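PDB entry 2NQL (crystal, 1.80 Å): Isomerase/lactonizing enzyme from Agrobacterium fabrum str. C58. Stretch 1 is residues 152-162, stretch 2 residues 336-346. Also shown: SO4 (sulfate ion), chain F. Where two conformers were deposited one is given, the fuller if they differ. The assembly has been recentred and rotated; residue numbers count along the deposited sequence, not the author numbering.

Stretch 1, residues 152-162: SFPAYVSGLPE
Stretch 2 (336-346) MLKGHEFQHSI

Stretch 1 runs extended from its start and pairs in parallel with stretch 2 through Ala155 to Val157 against His340 to Phe342. The register sets Ala155 beside His340, Tyr156 beside Glu341 and Val157 beside Phe342, with CA-CA separations of 4.9, 5.2 and 5.3 Å. The two axes approach to 4.6 Å, with 44° between their N-to-C directions, and the contact buries 716 Å² summed over both sides.

Ser152 (phi/psi -156/155, chi1 p) lies beyond reach of stretch 2; its OG is 2.8 Å from O1 of the sulfate. Phe153 (-161/166, chi1 45°, chi2 70°) points toward stretch 2. Leu337 (chi1 t, chi2 p) covers one face of its ring, CD2 lying 3.7 Å from the centroid and 25° off the normal, a CH-pi contact. The Phe153 and His340 rings are nearly parallel (17°) but slid apart, centroids 5.9 Å apart, so they barely overlap.

Pro154 (-62/149, C-gamma exo) rests its CG 3.6 Å from Lys338 O. Gly339 (159/-159) lies alongside, its CA 3.1 Å from Pro154 O; a CB there would fall 2.8 Å from that oxygen and clash.

Ala155 (-127/137) brings its CA within 3.2 Å of His340 O, a CA-H...O contact with 145° at the hydrogen. Its CB meets Phe342 CB at 3.9 Å, on the sheet face shared by Ala155, Val157, His340 and Phe342. In His340 (chi1 t, chi2 -64°), ND1 donates to Glu341 O at 2.9 Å.

Tyr156 (-109/145) straddles the ladder: its N donates to His340 O (3.0 Å, 159°), while its O accepts from Phe342 N (2.8 Å, 140°). Chi1 p and chi2 87° place one ring face over Glu341 CA, 3.9 Å from the centroid, on the opposite sheet face from Ala155.

Val157 (-75/129, chi1 t) returns to the Ala155 face, its CG1 3.7 Å from His344 CD2.

Ser158 (-129/139, chi1 t) bonds through both backbone and side chain. Its N donates to Phe342 O (3.0 Å, 145°), and its OG donates to Glu341 OE2 at 2.6 Å; the glutamate is extended (chi1 and chi2 t, chi3 12°). A water donates to Ser158 O at 2.8 Å and weakly accepts from Ser345 N at 3.4 Å.

Gly159 has phi/psi 100/111, where a CB would jam against the preceding carbonyl oxygen. Its O accepts from His344 NE2 (2.8 Å, 168°), near the imidazole plane; His344 has chi1 p and chi2 96°. Pro161 CG comes 4.1 Å from Ser345 OG.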

# COMPACT_ATOMS: atom_id res chain seq x y z
N SER A 152 -30.95 12.46 -2.04
CA SER A 152 -30.30 13.40 -2.94
C SER A 152 -29.34 14.24 -2.14
O SER A 152 -29.51 14.40 -0.93
CB SER A 152 -31.34 14.28 -3.70
OG SER A 152 -32.04 15.14 -2.81
N PHE A 153 -28.32 14.78 -2.81
CA PHE A 153 -27.42 15.76 -2.20
C PHE A 153 -26.68 16.54 -3.27
O PHE A 153 -26.72 16.14 -4.45
CB PHE A 153 -26.44 15.10 -1.18
CG PHE A 153 -25.80 13.82 -1.67
CD1 PHE A 153 -24.84 13.84 -2.69
CD2 PHE A 153 -26.12 12.61 -1.07
CE1 PHE A 153 -24.23 12.66 -3.11
CE2 PHE A 153 -25.51 11.43 -1.47
CZ PHE A 153 -24.56 11.45 -2.50
N PRO A 154 -26.03 17.67 -2.90
CA PRO A 154 -25.37 18.49 -3.90
C PRO A 154 -24.23 17.81 -4.65
O PRO A 154 -23.54 16.94 -4.10
CB PRO A 154 -24.82 19.66 -3.06
CG PRO A 154 -25.79 19.75 -1.94
CD PRO A 154 -25.97 18.32 -1.58
N ALA A 155 -24.05 18.22 -5.90
CA ALA A 155 -22.98 17.74 -6.75
C ALA A 155 -22.22 18.94 -7.31
O ALA A 155 -22.83 19.94 -7.68
CB ALA A 155 -23.56 16.90 -7.87
N TYR A 156 -20.89 18.87 -7.32
CA TYR A 156 -20.08 19.91 -7.96
C TYR A 156 -19.44 19.42 -9.23
O TYR A 156 -19.05 18.25 -9.34
CB TYR A 156 -19.05 20.52 -7.01
CG TYR A 156 -17.81 19.71 -6.70
CD1 TYR A 156 -16.68 19.77 -7.53
CD2 TYR A 156 -17.76 18.88 -5.57
CE1 TYR A 156 -15.54 19.05 -7.24
CE2 TYR A 156 -16.59 18.15 -5.26
CZ TYR A 156 -15.50 18.24 -6.10
OH TYR A 156 -14.36 17.52 -5.83
N VAL A 157 -19.33 20.34 -10.19
CA VAL A 157 -18.77 20.04 -11.50
C VAL A 157 -17.25 19.92 -11.43
O VAL A 157 -16.54 20.80 -10.93
CB VAL A 157 -19.17 21.11 -12.56
CG1 VAL A 157 -18.59 20.77 -13.92
CG2 VAL A 157 -20.66 21.19 -12.66
N SER A 158 -16.76 18.82 -11.98
CA SER A 158 -15.35 18.60 -12.04
C SER A 158 -15.03 18.25 -13.49
O SER A 158 -15.78 17.51 -14.15
CB SER A 158 -15.01 17.43 -11.12
OG SER A 158 -13.62 17.32 -10.93
N GLY A 159 -13.94 18.80 -13.99
CA GLY A 159 -13.49 18.45 -15.34
C GLY A 159 -13.93 19.56 -16.25
O GLY A 159 -15.13 19.74 -16.49
N LEU A 160 -12.97 20.33 -16.76
CA LEU A 160 -13.25 21.30 -17.80
C LEU A 160 -12.35 20.97 -18.99
O LEU A 160 -11.31 21.61 -19.18
CB LEU A 160 -13.01 22.74 -17.28
CG LEU A 160 -13.89 23.24 -16.12
CD1 LEU A 160 -13.36 24.56 -15.59
CD2 LEU A 160 -15.38 23.35 -16.48
N PRO A 161 -12.73 19.93 -19.79
CA PRO A 161 -11.85 19.49 -20.86
C PRO A 161 -11.96 20.39 -22.08
O PRO A 161 -12.51 20.00 -23.13
CB PRO A 161 -12.36 18.08 -21.17
CG PRO A 161 -13.81 18.09 -20.78
CD PRO A 161 -13.98 19.13 -19.72
N GLU A 162 -11.43 21.61 -21.94
CA GLU A 162 -11.22 22.49 -23.09
C GLU A 162 -9.78 22.99 -23.18
O GLU A 162 -9.07 23.09 -22.18
CB GLU A 162 -12.23 23.63 -23.08
CG GLU A 162 -13.66 23.23 -23.56
CD GLU A 162 -13.75 23.06 -25.08
OE1 GLU A 162 -12.72 23.25 -25.77
OE2 GLU A 162 -14.84 22.73 -25.59
N MET A 336 -21.73 14.76 8.15
CA MET A 336 -20.81 15.77 7.67
C MET A 336 -20.78 15.96 6.14
O MET A 336 -20.01 16.78 5.64
CB MET A 336 -19.40 15.47 8.18
CG MET A 336 -19.28 15.36 9.69
SD MET A 336 -19.89 16.86 10.53
CE MET A 336 -18.88 18.17 9.86
N LEU A 337 -21.60 15.19 5.40
CA LEU A 337 -21.68 15.35 3.95
C LEU A 337 -22.14 16.75 3.51
O LEU A 337 -23.23 17.20 3.88
CB LEU A 337 -22.59 14.30 3.31
CG LEU A 337 -22.52 14.31 1.77
CD1 LEU A 337 -21.31 13.52 1.32
CD2 LEU A 337 -23.76 13.69 1.20
N LYS A 338 -21.31 17.41 2.71
CA LYS A 338 -21.69 18.67 2.09
C LYS A 338 -22.12 18.53 0.63
O LYS A 338 -22.88 19.35 0.11
CB LYS A 338 -20.60 19.72 2.26
CG LYS A 338 -20.33 20.07 3.73
CD LYS A 338 -21.53 20.81 4.34
CE LYS A 338 -21.27 21.26 5.77
NZ LYS A 338 -21.39 20.11 6.74
N GLY A 339 -21.64 17.48 -0.02
CA GLY A 339 -21.95 17.18 -1.42
C GLY A 339 -20.87 16.26 -1.96
O GLY A 339 -20.17 15.60 -1.19
N HIS A 340 -20.73 16.20 -3.28
CA HIS A 340 -20.04 15.08 -3.94
C HIS A 340 -19.52 15.51 -5.31
O HIS A 340 -20.19 16.23 -6.06
CB HIS A 340 -21.01 13.90 -4.03
CG HIS A 340 -20.37 12.55 -4.23
ND1 HIS A 340 -19.64 12.22 -5.36
CD2 HIS A 340 -20.41 11.43 -3.46
CE1 HIS A 340 -19.25 10.95 -5.27
NE2 HIS A 340 -19.69 10.45 -4.12
N GLU A 341 -18.29 15.09 -5.62
CA GLU A 341 -17.76 15.32 -6.97
C GLU A 341 -18.62 14.67 -8.05
O GLU A 341 -19.14 13.56 -7.87
CB GLU A 341 -16.31 14.86 -7.05
CG GLU A 341 -15.58 15.32 -8.30
CD GLU A 341 -14.09 15.04 -8.25
OE1 GLU A 341 -13.65 14.30 -7.37
OE2 GLU A 341 -13.35 15.55 -9.10
N PHE A 342 -18.81 15.42 -9.14
CA PHE A 342 -19.53 14.95 -10.31
C PHE A 342 -18.66 15.11 -11.57
O PHE A 342 -18.31 16.22 -11.99
CB PHE A 342 -20.88 15.70 -10.44
CG PHE A 342 -21.65 15.42 -11.71
CD1 PHE A 342 -22.07 14.12 -12.05
CD2 PHE A 342 -22.01 16.47 -12.56
CE1 PHE A 342 -22.81 13.87 -13.21
CE2 PHE A 342 -22.77 16.22 -13.73
CZ PHE A 342 -23.15 14.93 -14.06
N GLN A 343 -18.30 13.97 -12.15
CA GLN A 343 -17.53 13.93 -13.39
C GLN A 343 -18.50 13.72 -14.53
O GLN A 343 -18.74 12.59 -14.95
CB GLN A 343 -16.55 12.75 -13.34
CG GLN A 343 -15.46 12.88 -12.29
CD GLN A 343 -14.19 13.46 -12.86
OE1 GLN A 343 -13.85 14.61 -12.60
NE2 GLN A 343 -13.48 12.65 -13.65
N HIS A 344 -19.06 14.82 -15.02
CA HIS A 344 -20.10 14.78 -16.04
C HIS A 344 -19.72 13.96 -17.27
O HIS A 344 -20.52 13.18 -17.77
CB HIS A 344 -20.48 16.22 -16.42
CG HIS A 344 -19.31 17.07 -16.83
ND1 HIS A 344 -18.97 17.26 -18.16
CD2 HIS A 344 -18.40 17.75 -16.10
CE1 HIS A 344 -17.90 18.05 -18.22
NE2 HIS A 344 -17.54 18.36 -16.99
N SER A 345 -18.46 14.08 -17.69
CA SER A 345 -17.94 13.46 -18.90
C SER A 345 -17.83 11.95 -18.78
O SER A 345 -17.76 11.26 -19.78
CB SER A 345 -16.52 13.98 -19.13
OG SER A 345 -16.50 15.38 -19.27
N ILE A 346 -17.77 11.46 -17.54
CA ILE A 346 -17.68 10.02 -17.29
C ILE A 346 -19.09 9.47 -17.04
O ILE A 346 -19.48 8.43 -17.60
CB ILE A 346 -16.78 9.73 -16.03
CG1 ILE A 346 -15.36 10.29 -16.22
CG2 ILE A 346 -16.75 8.22 -15.70
CD1 ILE A 346 -14.59 9.71 -17.41
S SO4 F . -35.17 13.93 -2.61
O1 SO4 F . -34.20 13.94 -1.51
O2 SO4 F . -34.75 14.85 -3.68
O3 SO4 F . -35.21 12.58 -3.16
O4 SO4 F . -36.51 14.32 -2.14
O HOH W 1 -15.82 15.43 -16.00